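PDB 3V68: putative uncharacterized protein from Pyrococcus furiosus, which is an archaeal member of the DUF2666 family, of unsettled function but probably a binder of double-stranded DNA. Local coordinates for residues I116-G121 with N218-R223; H136-A141 with V149-I154. All blocks are in the same frame, centred on the assembly; numbering follows the deposited sequence.

Interaction 1. Residues I116-G121 with N218-R223; sequences IEFPGG and NEFEVR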
loop_
_atom_site.group_PDB
_atom_site.type_symbol
_atom_site.label_atom_id
_atom_site.label_comp_id
_atom_site.label_asym_id
_atom_site.label_seq_id
_atom_site.Cartn_x
_atom_site.Cartn_y
_atom_site.Cartn_z
ATOM N N ILE A 116 3.025 -7.667 5.817
ATOM C CA ILE A 116 2.795 -6.397 5.133
ATOM C C ILE A 116 1.562 -6.508 4.236
ATOM O O ILE A 116 0.614 -5.725 4.358
ATOM C CB ILE A 116 4.037 -5.992 4.291
ATOM C CG1 ILE A 116 5.287 -5.815 5.177
ATOM C CG2 ILE A 116 3.750 -4.746 3.454
ATOM C CD1 ILE A 116 5.102 -4.882 6.385
ATOM N N GLU A 117 1.585 -7.483 3.332
ATOM C CA GLU A 117 0.397 -7.825 2.568
ATOM C C GLU A 117 -0.643 -8.413 3.512
ATOM O O GLU A 117 -0.306 -9.060 4.504
ATOM C CB GLU A 117 0.732 -8.819 1.454
ATOM C CG GLU A 117 1.626 -8.218 0.371
ATOM C CD GLU A 117 1.859 -9.152 -0.802
ATOM O OE1 GLU A 117 2.302 -10.304 -0.588
ATOM O OE2 GLU A 117 1.610 -8.731 -1.949
ATOM N N PHE A 118 -1.904 -8.159 3.205
ATOM C CA PHE A 118 -3.009 -8.774 3.924
ATOM C C PHE A 118 -3.212 -10.215 3.465
ATOM O O PHE A 118 -2.666 -10.614 2.440
ATOM C CB PHE A 118 -4.274 -7.938 3.726
ATOM C CG PHE A 118 -4.244 -6.641 4.467
ATOM C CD1 PHE A 118 -4.797 -6.545 5.741
ATOM C CD2 PHE A 118 -3.644 -5.514 3.908
ATOM C CE1 PHE A 118 -4.761 -5.340 6.451
ATOM C CE2 PHE A 118 -3.606 -4.309 4.613
ATOM C CZ PHE A 118 -4.162 -4.229 5.881
ATOM N N PRO A 119 -3.979 -11.007 4.233
ATOM C CA PRO A 119 -4.218 -12.394 3.844
ATOM C C PRO A 119 -4.860 -12.502 2.467
ATOM O O PRO A 119 -5.562 -11.587 2.035
ATOM C CB PRO A 119 -5.210 -12.883 4.904
ATOM C CG PRO A 119 -4.936 -12.030 6.080
ATOM C CD PRO A 119 -4.643 -10.683 5.508
ATOM N N GLY A 120 -4.583 -13.598 1.770
ATOM C CA GLY A 120 -5.374 -13.964 0.590
ATOM C C GLY A 120 -4.735 -13.767 -0.768
ATOM O O GLY A 120 -5.321 -14.151 -1.784
ATOM N N GLY A 121 -3.544 -13.180 -0.802
ATOM C CA GLY A 121 -2.837 -12.973 -2.061
ATOM C C GLY A 121 -3.512 -11.974 -2.978
ATOM O O GLY A 121 -4.215 -11.068 -2.517
ATOM N N ASN A 218 -4.914 -11.615 15.822
ATOM C CA ASN A 218 -5.237 -12.451 14.674
ATOM C C ASN A 218 -4.602 -11.952 13.380
ATOM O O ASN A 218 -3.861 -10.957 13.378
ATOM C CB ASN A 218 -6.753 -12.621 14.519
ATOM C CG ASN A 218 -7.477 -11.321 14.199
ATOM O OD1 ASN A 218 -6.946 -10.416 13.540
ATOM N ND2 ASN A 218 -8.719 -11.236 14.643
ATOM N N GLU A 219 -4.915 -12.633 12.282
ATOM C CA GLU A 219 -4.281 -12.370 10.994
ATOM C C GLU A 219 -4.442 -10.926 10.517
ATOM O O GLU A 219 -3.554 -10.403 9.858
ATOM C CB GLU A 219 -4.757 -13.360 9.919
ATOM C CG GLU A 219 -6.236 -13.275 9.552
ATOM C CD GLU A 219 -6.697 -14.410 8.646
ATOM O OE1 GLU A 219 -5.928 -14.837 7.757
ATOM O OE2 GLU A 219 -7.843 -14.872 8.825
ATOM N N PHE A 220 -5.562 -10.287 10.844
ATOM C CA PHE A 220 -5.768 -8.900 10.424
ATOM C C PHE A 220 -5.092 -7.908 11.351
ATOM O O PHE A 220 -4.427 -6.970 10.894
ATOM C CB PHE A 220 -7.256 -8.600 10.254
ATOM C CG PHE A 220 -7.891 -9.410 9.170
ATOM C CD1 PHE A 220 -7.661 -9.097 7.830
ATOM C CD2 PHE A 220 -8.684 -10.510 9.477
ATOM C CE1 PHE A 220 -8.230 -9.860 6.815
ATOM C CE2 PHE A 220 -9.256 -11.282 8.464
ATOM C CZ PHE A 220 -9.028 -10.953 7.135
ATOM N N GLU A 221 -5.236 -8.137 12.653
ATOM C CA GLU A 221 -4.637 -7.275 13.667
ATOM C C GLU A 221 -3.118 -7.129 13.529
ATOM O O GLU A 221 -2.580 -6.046 13.770
ATOM C CB GLU A 221 -4.992 -7.772 15.068
ATOM C CG GLU A 221 -6.468 -7.636 15.420
ATOM C CD GLU A 221 -6.856 -8.431 16.659
ATOM O OE1 GLU A 221 -6.262 -9.498 16.908
ATOM O OE2 GLU A 221 -7.767 -7.996 17.385
ATOM N N VAL A 222 -2.437 -8.208 13.139
ATOM C CA VAL A 222 -0.976 -8.172 12.981
ATOM C C VAL A 222 -0.499 -7.277 11.832
ATOM O O VAL A 222 0.584 -6.711 11.919
ATOM C CB VAL A 222 -0.324 -9.580 12.892
ATOM C CG1 VAL A 222 -0.613 -10.383 14.160
ATOM C CG2 VAL A 222 -0.766 -10.322 11.628
ATOM N N ARG A 223 -1.304 -7.147 10.776
ATOM C CA ARG A 223 -0.982 -6.225 9.675
ATOM C C ARG A 223 -0.946 -4.778 10.151
ATOM O O ARG A 223 -0.138 -3.983 9.670
ATOM C CB ARG A 223 -1.975 -6.349 8.510
ATOM C CG ARG A 223 -1.589 -7.354 7.436
ATOM C CD ARG A 223 -1.794 -8.778 7.925
ATOM N NE ARG A 223 -1.224 -9.743 6.996
ATOM C CZ ARG A 223 -1.181 -11.055 7.203
ATOM N NH1 ARG A 223 -1.680 -11.586 8.315
ATOM N NH2 ARG A 223 -0.628 -11.839 6.285
#
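R223, in the first turns of helix 219-231, reaches across to E117 and P119 of the loop that follows helix 91-110, so a helix start with an N-terminal capping box is joined to an irregular chain segment. R223 NE gives its hydrogen to E117 O at 2.7 Å and 169°, almost straight, and the oxygen lies in the plane of the guanidinium. NH2 adds a weak second bond to the same oxygen. Over the centre of one guanidinium face sits P119 CD, 3.8 Å above the plane, the two side chains meeting tip to tip. The aliphatic part of R223 is used as well: its CG lies over the F118 ring, 4.0 Å from the centroid, in a CH-pi contact, while CB approaches F118 CE1. The chain bends at chi2 (74°), which sets CD, and NE beyond it reaches E117 O. Arginine suits this place because one residue supplies both a greasy stem and a flat, multiply donating end. An alanine here would probably leave E117 O without its straight N-H partner and open a gap beside the F118 face and P119 CD.

On the helix side, R223 NH1 donates to E219 O at 2.7 Å, a second strong bond, to the helix's own backbone, that helps fix the guanidinium's orientation; the oxygen lies 18° out of its plane. P119 CG also touches E219 OE1, at 3.4 Å. F220 CE1 meets P119 CD at 3.9 Å, and its ring shares with F118 the neighbourhood of helices 26-43 and 160-181, where both touch S34 and I178. The loop is tied down further by N38, whose ND2 bonds to F118 O and G121 O. In the capping box, N218 OD1 accepts from E221 N at 3.0 Å, and E221 OE1 accepts from N218 N on its anti side.

Interaction 2. Residues H136-A141 with V149-I154; sequences HINFTA and VKRMII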
loop_
_atom_site.group_PDB
_atom_site.type_symbol
_atom_site.label_atom_id
_atom_site.label_comp_id
_atom_site.label_asym_id
_atom_site.label_seq_id
_atom_site.Cartn_x
_atom_site.Cartn_y
_atom_site.Cartn_z
ATOM N N HIS A 136 -9.648 0.656 -17.982
ATOM C CA HIS A 136 -10.167 1.333 -16.795
ATOM C C HIS A 136 -9.625 0.737 -15.502
ATOM O O HIS A 136 -9.078 -0.367 -15.488
ATOM C CB HIS A 136 -11.696 1.226 -16.752
ATOM C CG HIS A 136 -12.184 -0.162 -16.480
ATOM N ND1 HIS A 136 -12.301 -1.112 -17.471
ATOM C CD2 HIS A 136 -12.536 -0.775 -15.324
ATOM C CE1 HIS A 136 -12.732 -2.245 -16.941
ATOM N NE2 HIS A 136 -12.875 -2.069 -15.639
ATOM N N ILE A 137 -9.801 1.491 -14.421
ATOM C CA ILE A 137 -9.713 0.979 -13.059
ATOM C C ILE A 137 -11.073 1.245 -12.426
ATOM O O ILE A 137 -11.624 2.334 -12.580
ATOM C CB ILE A 137 -8.625 1.713 -12.230
ATOM C CG1 ILE A 137 -7.280 1.777 -12.982
ATOM C CG2 ILE A 137 -8.491 1.091 -10.829
ATOM C CD1 ILE A 137 -6.599 0.440 -13.221
ATOM N N ASN A 138 -11.617 0.259 -11.719
ATOM C CA ASN A 138 -12.925 0.411 -11.083
ATOM C C ASN A 138 -13.011 -0.243 -9.704
ATOM O O ASN A 138 -13.005 -1.471 -9.592
ATOM C CB ASN A 138 -14.030 -0.120 -12.014
ATOM C CG ASN A 138 -15.354 -0.328 -11.300
ATOM O OD1 ASN A 138 -15.776 0.493 -10.483
ATOM N ND2 ASN A 138 -16.016 -1.443 -11.603
ATOM N N PHE A 139 -13.075 0.586 -8.663
ATOM C CA PHE A 139 -13.427 0.133 -7.319
ATOM C C PHE A 139 -14.750 0.772 -6.934
ATOM O O PHE A 139 -14.839 1.993 -6.796
ATOM C CB PHE A 139 -12.348 0.500 -6.290
ATOM C CG PHE A 139 -12.657 0.031 -4.884
ATOM C CD1 PHE A 139 -12.235 -1.218 -4.454
ATOM C CD2 PHE A 139 -13.378 0.836 -3.998
ATOM C CE1 PHE A 139 -12.511 -1.666 -3.166
ATOM C CE2 PHE A 139 -13.668 0.398 -2.705
ATOM C CZ PHE A 139 -13.232 -0.862 -2.288
ATOM N N THR A 140 -15.770 -0.056 -6.747
ATOM C CA THR A 140 -17.093 0.435 -6.389
ATOM C C THR A 140 -17.590 -0.321 -5.172
ATOM O O THR A 140 -17.621 -1.555 -5.166
ATOM C CB THR A 140 -18.087 0.297 -7.570
ATOM O OG1 THR A 140 -17.641 1.104 -8.663
ATOM C CG2 THR A 140 -19.484 0.749 -7.168
ATOM N N ALA A 141 -17.953 0.430 -4.137
ATOM C CA ALA A 141 -18.440 -0.145 -2.896
ATOM C C ALA A 141 -19.662 0.595 -2.393
ATOM O O ALA A 141 -19.644 1.821 -2.259
ATOM C CB ALA A 141 -17.342 -0.125 -1.835
ATOM N N VAL A 149 -16.623 5.230 -4.471
ATOM C CA VAL A 149 -16.505 5.017 -5.903
ATOM C C VAL A 149 -15.195 5.639 -6.349
ATOM O O VAL A 149 -15.035 6.862 -6.324
ATOM C CB VAL A 149 -17.703 5.606 -6.674
ATOM C CG1 VAL A 149 -17.478 5.518 -8.172
ATOM C CG2 VAL A 149 -18.995 4.894 -6.281
ATOM N N LYS A 150 -14.251 4.785 -6.732
ATOM C CA LYS A 150 -12.940 5.234 -7.186
ATOM C C LYS A 150 -12.648 4.559 -8.513
ATOM O O LYS A 150 -12.221 3.397 -8.565
ATOM C CB LYS A 150 -11.865 4.947 -6.129
ATOM C CG LYS A 150 -11.974 5.857 -4.905
ATOM C CD LYS A 150 -10.964 5.534 -3.811
ATOM C CE LYS A 150 -11.102 6.532 -2.659
ATOM N NZ LYS A 150 -10.072 6.356 -1.594
ATOM N N ARG A 151 -12.923 5.281 -9.593
ATOM C CA ARG A 151 -12.786 4.713 -10.924
ATOM C C ARG A 151 -12.426 5.750 -11.982
ATOM O O ARG A 151 -12.640 6.952 -11.794
ATOM C CB ARG A 151 -14.057 3.947 -11.323
ATOM C CG ARG A 151 -15.308 4.791 -11.402
ATOM C CD ARG A 151 -16.562 3.931 -11.440
ATOM N NE ARG A 151 -17.768 4.756 -11.434
ATOM C CZ ARG A 151 -18.971 4.346 -11.036
ATOM N NH1 ARG A 151 -19.150 3.108 -10.586
ATOM N NH2 ARG A 151 -19.997 5.187 -11.073
ATOM N N MET A 152 -11.854 5.272 -13.079
ATOM C CA MET A 152 -11.642 6.100 -14.260
ATOM C C MET A 152 -11.372 5.263 -15.498
ATOM O O MET A 152 -10.897 4.127 -15.409
ATOM C CB MET A 152 -10.518 7.121 -14.048
ATOM C CG MET A 152 -9.140 6.533 -13.957
ATOM S SD MET A 152 -7.908 7.799 -13.626
ATOM C CE MET A 152 -6.557 6.732 -13.187
ATOM N N ILE A 153 -11.697 5.844 -16.647
ATOM C CA ILE A 153 -11.355 5.287 -17.945
ATOM C C ILE A 153 -9.896 5.622 -18.248
ATOM O O ILE A 153 -9.431 6.721 -17.937
ATOM C CB ILE A 153 -12.273 5.879 -19.052
ATOM C CG1 ILE A 153 -13.762 5.673 -18.715
ATOM C CG2 ILE A 153 -11.907 5.343 -20.440
ATOM C CD1 ILE A 153 -14.175 4.241 -18.372
ATOM N N ILE A 154 -9.182 4.672 -18.847
ATOM C CA ILE A 154 -7.790 4.880 -19.242
ATOM C C ILE A 154 -7.680 5.106 -20.752
ATOM O O ILE A 154 -8.096 4.258 -21.551
ATOM C CB ILE A 154 -6.870 3.716 -18.786
ATOM C CG1 ILE A 154 -6.879 3.591 -17.256
ATOM C CG2 ILE A 154 -5.443 3.924 -19.294
ATOM C CD1 ILE A 154 -6.228 2.325 -16.722
#
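F139 and K150 are a hydrogen-bonded pair in the antiparallel beta hairpin of strands 136-143 and 146-153, and their backbones are joined by two bonds, K150 N to F139 O at 2.9 Å being nearly straight at 176°. I137 and M152 form the next such pair. Between them N138 faces R151 as a non-hydrogen-bonded pair, where the close approach lets R151 CA lie 3.1 Å from I137 O in a CA-H...O contact.

The face bearing I137, F139, K150 and M152 is the packed one. I137 and F139 suit it, their apolar side chains packing against helices: I137 CG1 meets I154 CD1 at 3.9 Å, I137 and M152 rest on L166 of helix 160-181, and F139 extends away from K150 to F32, L33 and V36 of helix 26-43. K150 sends its extended chain to S169 and T173, whose hydroxyls accept from NZ.

The other face is looser at the outer strand, where V149, R151 and I153 are exposed. R151 CD runs beside N138 OD1, 3.7 Å away, and V149 CG1 lies over the centre of the guanidinium. R151 NH1 makes a weak bond, 3.2 Å, to T140 OG1. The inner strand is more firmly held: N138 ND2 hydrogen-bonds to E7 OE1, and H136 NE2 to T9 OG1, both on strand 5-12. T140 OG1 donates to N138 OD1 at 2.7 Å, in the carbonyl plane, which fixes the turn of the amide. The chemistry implies a hairpin kept in register by its backbone bonds and by the apolar packing of I137, F139 and M152 on the helices, while the polar end of R151, on the exposed side, is held to T140 by a weak bond.

Along the chain, interaction 2 falls wholly between the two segments of interaction 1: residues 116-121 come first, then the hairpin segments 136-141 and 149-154, and last 218-223. Their centres lie 24 Å apart and their nearest atoms about 12 Å, so they do not touch. They are related through shared helices, since side chains of both pack on helix 26-43 and helix 160-181. Interaction 1 joins a segment of the first DUF2666 sequence region to helix 219-231 of the second, while interaction 2 lies within the second, its strand 136-143 pairing in the four-stranded antiparallel sheet with strand 5-12 of the first.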